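Local coordinates for protein SAM-dependent methyltransferase (Pyrococcus horikoshii, PDB 1WZN) that probably transfers a methyl group from S-adenosylmethionine to an acceptor substrate, and binds the by-product S-adenosylhomocysteine, at residues A[9-14]-A[161-166]. Sequence-based numbering, arbitrary orientation.
Sequences AEYYDT and EQKGEE. With SAH (S-adenosyl-L-homocysteine), chain F.
With CG anti to its carbonyl carbon (chi1 -63°), Tyr11 sends out its ring, while Glu166, with the same first torsion and an extended chain beyond CG, reaches to meet it. The phenol hydroxyl donates a hydrogen bond to the carboxylate: Tyr11 OH lies 2.6 Å from Glu166 OE1, which accepts through its syn lone pair at the ring's edge. Ring and carboxylate planes are turned 29° apart. The other oxygen, OE2, forms a salt bridge with Arg193, which would favour the ionised form. Tyrosine suits this place because its length carries a donor across to 161-166.

Lys163 runs straight from the backbone with CG anti to N (chi1 -179°) and bends only at chi4. The Lys163 and Tyr11 side chains cross at about a right angle, Lys163 CD 3.7 Å from Tyr11 CD1, and Lys163 CE comes within 3.4 Å of Glu10 O. Lysine thus works here through its aliphatic chain. Thr14 uses both branches: OG1 rests 3.4 Å from Lys163 CB, and CG2 lies 3.7 Å from Glu161 CB. A water 2.7 Å from Thr14 OG1 also donates to Gln162 O. Glu161, bent at chi2, slides past Thr14 in the opposite direction, and its carboxylate forms salt bridges with Arg17 and Arg18.

A type II' turn from Lys163 to Glu166 closes the beta hairpin of strands 157-163 and 166-177; glycine fits the positive phi of Gly164, and its O accepts a bond from Gln162 NE2. Tyr12 sends its side chain the other way, its OH 3.3 Å from SD of S-adenosylhomocysteine. Residues 9-14 therefore lie between the cofactor pocket of the Rossmann-like methyltransferase fold, with helix 73-85 touching Ala9 and Glu10, and the separate antiparallel sheet, where Ile191 of strand 182-192 touches both Tyr11 and Glu166.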
ATOM      1  N   ALA A   9     -23.563  24.372   5.214  1.00 16.98           N
ATOM      2  CA  ALA A   9     -23.035  25.708   4.928  1.00 16.64           C
ATOM      3  C   ALA A   9     -22.393  26.418   6.121  1.00 15.81           C
ATOM      4  O   ALA A   9     -21.304  26.968   5.998  1.00 16.31           O
ATOM      5  CB  ALA A   9     -24.137  26.591   4.321  1.00 16.08           C
ATOM      6  N   GLU A  10     -23.063  26.414   7.269  1.00 17.78           N
ATOM      7  CA  GLU A  10     -22.522  27.076   8.454  1.00 18.05           C
ATOM      8  C   GLU A  10     -21.234  26.425   8.975  1.00 20.73           C
ATOM      9  O   GLU A  10     -20.563  26.984   9.845  1.00 21.21           O
ATOM     10  CB  GLU A  10     -23.566  27.109   9.582  1.00 20.13           C
ATOM     11  CG  GLU A  10     -24.806  27.961   9.316  1.00 19.34           C
ATOM     12  CD  GLU A  10     -24.492  29.435   9.086  1.00 19.49           C
ATOM     13  OE1 GLU A  10     -23.435  29.912   9.553  1.00 21.21           O
ATOM     14  OE2 GLU A  10     -25.314  30.118   8.445  1.00 22.53           O
ATOM     15  N   TYR A  11     -20.883  25.254   8.443  1.00 19.43           N
ATOM     16  CA  TYR A  11     -19.670  24.555   8.862  1.00 18.86           C
ATOM     17  C   TYR A  11     -18.586  24.614   7.792  1.00 19.26           C
ATOM     18  O   TYR A  11     -17.464  24.160   8.011  1.00 20.02           O
ATOM     19  CB  TYR A  11     -19.978  23.083   9.175  1.00 20.17           C
ATOM     20  CG  TYR A  11     -20.928  22.886  10.334  1.00 20.71           C
ATOM     21  CD1 TYR A  11     -20.485  22.991  11.654  1.00 20.52           C
ATOM     22  CD2 TYR A  11     -22.279  22.628  10.110  1.00 18.93           C
ATOM     23  CE1 TYR A  11     -21.372  22.846  12.724  1.00 21.16           C
ATOM     24  CE2 TYR A  11     -23.171  22.481  11.173  1.00 22.41           C
ATOM     25  CZ  TYR A  11     -22.710  22.592  12.473  1.00 20.84           C
ATOM     26  OH  TYR A  11     -23.595  22.450  13.515  1.00 24.73           O
ATOM     27  N   TYR A  12     -18.917  25.175   6.633  1.00 18.12           N
ATOM     28  CA  TYR A  12     -17.955  25.262   5.537  1.00 16.77           C
ATOM     29  C   TYR A  12     -16.621  25.917   5.925  1.00 16.22           C
ATOM     30  O   TYR A  12     -15.550  25.383   5.630  1.00 16.56           O
ATOM     31  CB  TYR A  12     -18.569  26.031   4.355  1.00 16.74           C
ATOM     32  CG  TYR A  12     -17.730  25.962   3.092  1.00 17.21           C
ATOM     33  CD1 TYR A  12     -17.841  24.878   2.211  1.00 15.89           C
ATOM     34  CD2 TYR A  12     -16.807  26.958   2.794  1.00 17.10           C
ATOM     35  CE1 TYR A  12     -17.049  24.797   1.069  1.00 16.25           C
ATOM     36  CE2 TYR A  12     -16.007  26.885   1.655  1.00 16.83           C
ATOM     37  CZ  TYR A  12     -16.134  25.800   0.799  1.00 17.14           C
ATOM     38  OH  TYR A  12     -15.330  25.718  -0.310  1.00 18.92           O
ATOM     39  N   ASP A  13     -16.676  27.076   6.574  1.00 16.62           N
ATOM     40  CA  ASP A  13     -15.454  27.770   6.964  1.00 15.70           C
ATOM     41  C   ASP A  13     -14.653  26.979   8.003  1.00 16.77           C
ATOM     42  O   ASP A  13     -13.432  27.110   8.083  1.00 17.30           O
ATOM     43  CB  ASP A  13     -15.777  29.177   7.494  1.00 16.86           C
ATOM     44  CG  ASP A  13     -16.198  30.135   6.383  1.00 16.96           C
ATOM     45  OD1 ASP A  13     -16.237  29.698   5.212  1.00 14.35           O
ATOM     46  OD2 ASP A  13     -16.486  31.317   6.675  1.00 17.55           O
ATOM     47  N   THR A  14     -15.343  26.162   8.787  1.00 16.14           N
ATOM     48  CA  THR A  14     -14.685  25.342   9.807  1.00 18.13           C
ATOM     49  C   THR A  14     -13.953  24.209   9.100  1.00 18.28           C
ATOM     50  O   THR A  14     -12.765  23.965   9.332  1.00 20.67           O
ATOM     51  CB  THR A  14     -15.716  24.759  10.781  1.00 18.49           C
ATOM     52  OG1 THR A  14     -16.274  25.825  11.560  1.00 19.00           O
ATOM     53  CG2 THR A  14     -15.075  23.712  11.706  1.00 19.12           C
ATOM     54  N   GLU A 161     -12.090  18.892  12.811  1.00 17.92           N
ATOM     55  CA  GLU A 161     -12.067  20.335  13.006  1.00 18.30           C
ATOM     56  C   GLU A 161     -13.034  20.632  14.148  1.00 18.70           C
ATOM     57  O   GLU A 161     -13.632  19.715  14.715  1.00 20.19           O
ATOM     58  CB  GLU A 161     -12.511  21.077  11.739  1.00 19.59           C
ATOM     59  CG  GLU A 161     -11.540  21.005  10.567  1.00 21.78           C
ATOM     60  CD  GLU A 161     -10.183  21.635  10.856  1.00 24.83           C
ATOM     61  OE1 GLU A 161     -10.097  22.547  11.705  1.00 23.64           O
ATOM     62  OE2 GLU A 161      -9.196  21.226  10.210  1.00 28.10           O
ATOM     63  N   GLN A 162     -13.198  21.906  14.485  1.00 18.94           N
ATOM     64  CA  GLN A 162     -14.085  22.271  15.579  1.00 20.03           C
ATOM     65  C   GLN A 162     -14.699  23.652  15.414  1.00 19.31           C
ATOM     66  O   GLN A 162     -14.008  24.614  15.080  1.00 22.30           O
ATOM     67  CB  GLN A 162     -13.326  22.216  16.915  1.00 21.56           C
ATOM     68  CG  GLN A 162     -14.227  22.411  18.135  1.00 25.18           C
ATOM     69  CD  GLN A 162     -13.496  22.231  19.463  1.00 26.11           C
ATOM     70  OE1 GLN A 162     -12.447  21.594  19.525  1.00 27.91           O
ATOM     71  NE2 GLN A 162     -14.065  22.778  20.530  1.00 27.34           N
ATOM     72  N   LYS A 163     -16.000  23.740  15.650  1.00 20.43           N
ATOM     73  CA  LYS A 163     -16.707  25.009  15.565  1.00 22.37           C
ATOM     74  C   LYS A 163     -17.385  25.223  16.912  1.00 22.74           C
ATOM     75  O   LYS A 163     -18.380  24.574  17.225  1.00 22.42           O
ATOM     76  CB  LYS A 163     -17.752  24.976  14.447  1.00 23.58           C
ATOM     77  CG  LYS A 163     -18.516  26.282  14.290  1.00 27.26           C
ATOM     78  CD  LYS A 163     -19.560  26.195  13.191  1.00 30.53           C
ATOM     79  CE  LYS A 163     -20.461  27.423  13.191  1.00 34.84           C
ATOM     80  NZ  LYS A 163     -19.664  28.672  13.058  1.00 35.66           N
ATOM     81  N   GLY A 164     -16.840  26.131  17.714  1.00 23.82           N
ATOM     82  CA  GLY A 164     -17.421  26.372  19.022  1.00 25.58           C
ATOM     83  C   GLY A 164     -17.276  25.126  19.875  1.00 24.21           C
ATOM     84  O   GLY A 164     -16.175  24.591  20.017  1.00 26.14           O
ATOM     85  N   GLU A 165     -18.386  24.647  20.423  1.00 26.07           N
ATOM     86  CA  GLU A 165     -18.369  23.455  21.264  1.00 28.63           C
ATOM     87  C   GLU A 165     -18.565  22.172  20.460  1.00 28.38           C
ATOM     88  O   GLU A 165     -18.514  21.067  21.014  1.00 28.61           O
ATOM     89  CB  GLU A 165     -19.468  23.546  22.320  1.00 32.28           C
ATOM     90  CG  GLU A 165     -19.338  24.737  23.246  1.00 39.26           C
ATOM     91  CD  GLU A 165     -20.385  24.725  24.343  1.00 43.54           C
ATOM     92  OE1 GLU A 165     -20.400  23.759  25.139  1.00 45.46           O
ATOM     93  OE2 GLU A 165     -21.191  25.679  24.409  1.00 46.48           O
ATOM     94  N   GLU A 166     -18.794  22.314  19.159  1.00 24.63           N
ATOM     95  CA  GLU A 166     -19.010  21.150  18.313  1.00 22.08           C
ATOM     96  C   GLU A 166     -17.739  20.667  17.633  1.00 20.92           C
ATOM     97  O   GLU A 166     -16.956  21.456  17.101  1.00 21.83           O
ATOM     98  CB  GLU A 166     -20.082  21.459  17.267  1.00 21.51           C
ATOM     99  CG  GLU A 166     -21.429  21.838  17.874  1.00 26.09           C
ATOM    100  CD  GLU A 166     -22.549  21.891  16.851  1.00 27.54           C
ATOM    101  OE1 GLU A 166     -22.356  22.516  15.790  1.00 26.94           O
ATOM    102  OE2 GLU A 166     -23.629  21.315  17.111  1.00 29.35           O
TER
HETATM  103  N   SAH F1001     -15.304  30.058  -4.293  1.00 16.53           N
HETATM  104  CA  SAH F1001     -15.551  29.581  -2.866  1.00 16.95           C
HETATM  105  CB  SAH F1001     -16.382  28.337  -2.710  1.00 18.90           C
HETATM  106  CG  SAH F1001     -15.931  27.007  -3.292  1.00 17.92           C
HETATM  107  SD  SAH F1001     -17.294  25.808  -2.937  1.00 17.57           S
HETATM  108  C   SAH F1001     -14.111  29.410  -2.203  1.00 18.08           C
HETATM  109  O   SAH F1001     -13.087  29.659  -2.867  1.00 17.25           O
HETATM  110  OXT SAH F1001     -14.105  29.023  -0.968  1.00 20.54           O
HETATM  111  C5' SAH F1001     -18.088  25.584  -4.481  1.00 16.16           C
HETATM  112  C4' SAH F1001     -19.305  26.615  -4.666  1.00 15.87           C
HETATM  113  O4' SAH F1001     -19.834  26.252  -5.946  1.00 17.24           O
HETATM  114  C3' SAH F1001     -20.469  26.447  -3.716  1.00 17.57           C
HETATM  115  O3' SAH F1001     -20.665  27.635  -2.948  1.00 16.94           O
HETATM  116  C2' SAH F1001     -21.669  26.078  -4.682  1.00 15.43           C
HETATM  117  O2' SAH F1001     -22.919  26.558  -4.203  1.00 18.24           O
HETATM  118  C1' SAH F1001     -21.223  26.699  -5.994  1.00 15.89           C
HETATM  119  N9  SAH F1001     -21.778  26.241  -7.128  1.00 17.41           N
HETATM  120  C8  SAH F1001     -21.830  24.984  -7.715  1.00 17.36           C
HETATM  121  N7  SAH F1001     -22.465  24.923  -8.839  1.00 17.55           N
HETATM  122  C5  SAH F1001     -22.903  26.257  -9.066  1.00 17.74           C
HETATM  123  C6  SAH F1001     -23.655  26.835 -10.144  1.00 17.62           C
HETATM  124  N6  SAH F1001     -24.102  26.138 -11.198  1.00 17.64           N
HETATM  125  N1  SAH F1001     -23.893  28.188 -10.022  1.00 15.44           N
HETATM  126  C2  SAH F1001     -23.456  28.932  -8.965  1.00 17.18           C
HETATM  127  N3  SAH F1001     -22.731  28.412  -7.913  1.00 16.44           N
HETATM  128  C4  SAH F1001     -22.494  27.076  -8.030  1.00 16.93           C
HETATM  129  O   HOH W   1     -14.597  27.125  13.306  1.00 25.34           O